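Local coordinates for putative rRNA methyltransferase (PDB 4RWZ), which probably methylates an adenine of 16S rRNA at N1, a modification associated with aminoglycoside resistance, at residues V54-A57 with G58-R62. Sequence-based numbering, arbitrary orientation.
Sequences VDPA and GERMR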
loop_
_atom_site.group_PDB
_atom_site.type_symbol
_atom_site.label_atom_id
_atom_site.label_comp_id
_atom_site.label_asym_id
_atom_site.label_seq_id
_atom_site.Cartn_x
_atom_site.Cartn_y
_atom_site.Cartn_z
ATOM N N VAL A 54 0.410 3.839 5.071
ATOM C CA VAL A 54 0.556 2.840 6.165
ATOM C C VAL A 54 2.015 2.507 6.315
ATOM O O VAL A 54 2.679 2.295 5.310
ATOM C CB VAL A 54 -0.195 1.523 5.776
ATOM C CG1 VAL A 54 -0.184 0.488 6.942
ATOM C CG2 VAL A 54 -1.627 1.821 5.432
ATOM N N ASP A 55 2.547 2.419 7.550
ATOM C CA ASP A 55 3.924 2.010 7.701
ATOM C C ASP A 55 4.057 1.400 9.108
ATOM O O ASP A 55 3.330 1.797 9.985
ATOM C CB ASP A 55 4.861 3.237 7.619
ATOM C CG ASP A 55 6.324 2.842 7.466
ATOM O OD1 ASP A 55 7.044 2.617 8.502
ATOM O OD2 ASP A 55 6.791 2.729 6.319
ATOM N N PRO A 56 4.939 0.419 9.269
ATOM C CA PRO A 56 5.059 -0.232 10.575
ATOM C C PRO A 56 5.662 0.646 11.657
ATOM O O PRO A 56 5.537 0.247 12.839
ATOM C CB PRO A 56 5.979 -1.442 10.298
ATOM C CG PRO A 56 6.601 -1.219 9.040
ATOM C CD PRO A 56 5.694 -0.305 8.219
ATOM N N ALA A 57 6.361 1.712 11.320
ATOM C CA ALA A 57 7.041 2.542 12.365
ATOM C C ALA A 57 6.445 3.930 12.324
ATOM O O ALA A 57 6.743 4.693 11.357
ATOM C CB ALA A 57 8.530 2.625 12.076
ATOM N N GLY A 58 5.637 4.282 13.313
ATOM C CA GLY A 58 4.968 5.584 13.285
ATOM C C GLY A 58 5.934 6.749 13.278
ATOM O O GLY A 58 5.611 7.824 12.762
ATOM N N GLU A 59 7.135 6.552 13.813
ATOM C CA GLU A 59 8.105 7.670 13.874
ATOM C C GLU A 59 8.498 8.104 12.460
ATOM O O GLU A 59 8.822 9.270 12.238
ATOM C CB GLU A 59 9.340 7.332 14.731
ATOM C CG GLU A 59 10.550 6.748 14.003
ATOM C CD GLU A 59 10.578 5.199 13.966
ATOM O OE1 GLU A 59 9.833 4.556 14.755
ATOM O OE2 GLU A 59 11.386 4.620 13.188
ATOM N N ARG A 60 8.396 7.198 11.468
ATOM C CA ARG A 60 8.768 7.612 10.117
ATOM C C ARG A 60 7.788 8.628 9.562
ATOM O O ARG A 60 8.155 9.410 8.663
ATOM C CB ARG A 60 8.752 6.395 9.126
ATOM C CG ARG A 60 9.915 5.417 9.415
ATOM C CD ARG A 60 9.922 4.249 8.393
ATOM N NE ARG A 60 11.012 3.282 8.699
ATOM C CZ ARG A 60 10.838 1.961 8.856
ATOM N NH1 ARG A 60 9.629 1.434 8.842
ATOM N NH2 ARG A 60 11.881 1.173 9.125
ATOM N N MET A 61 6.535 8.553 10.030
ATOM C CA MET A 61 5.430 9.398 9.499
ATOM C C MET A 61 5.170 10.601 10.417
ATOM O O MET A 61 4.222 11.334 10.202
ATOM C CB MET A 61 4.140 8.575 9.391
ATOM C CG MET A 61 4.302 7.419 8.436
ATOM S SD MET A 61 2.828 6.381 8.290
ATOM C CE MET A 61 2.801 5.682 9.956
ATOM N N ARG A 62 6.003 10.805 11.423
ATOM C CA ARG A 62 5.750 11.881 12.407
ATOM C C ARG A 62 5.604 13.220 11.687
ATOM O O ARG A 62 4.652 13.982 11.911
ATOM C CB ARG A 62 6.901 11.981 13.398
ATOM C CG ARG A 62 6.744 13.218 14.329
ATOM C CD ARG A 62 8.065 13.616 15.008
ATOM N NE ARG A 62 9.074 14.049 14.032
ATOM C CZ ARG A 62 9.037 15.211 13.361
ATOM N NH1 ARG A 62 8.031 16.087 13.512
ATOM N NH2 ARG A 62 10.012 15.496 12.511
#
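D55 and R60 form a salt bridge across the turn where strand 49-55 of the Rossmann-like methyltransferase sheet ends and the chain heads for helix 62-68. In class I methyltransferases an acidic residue at the end of this second strand commonly contacts the ribose of S-adenosylmethionine; D55 matches that position, although no cofactor contact is established here. R60 NH1 lies 2.9 Å from D55 OD1, with an N-H...O angle of 162°. The carboxylate offers its syn lone pair, and OD1 sits in the guanidinium plane, so the bond is edge-on for the arginine even though the two flat groups stand 82° apart. An extended R60 chain, straight from CG to NE, spans the turn to make this bond.

OD1 has a second donor: A57 N approaches on the anti side at 3.0 Å, closing an Asx turn. D55 chi1 of -167° sets CG beside the carbonyl carbon, on the side of the onward chain, where OD1 can reach both donors. The A57 methyl packs over one guanidinium face, CB to R60 NH1 3.6 Å, while P56 CG lies near its edge. On the backbone, R60 N donates to A57 O at 3.0 Å.

Further out, D55 OD2 accepts from G34 N, fixing the carboxylate from the neighbouring loop, and R60 also touches W107. M61, at the N-cap position of helix 62-68, packs inward on F82 and V84 of strand 80-84; its SD stops 3.8 Å from D55 CB.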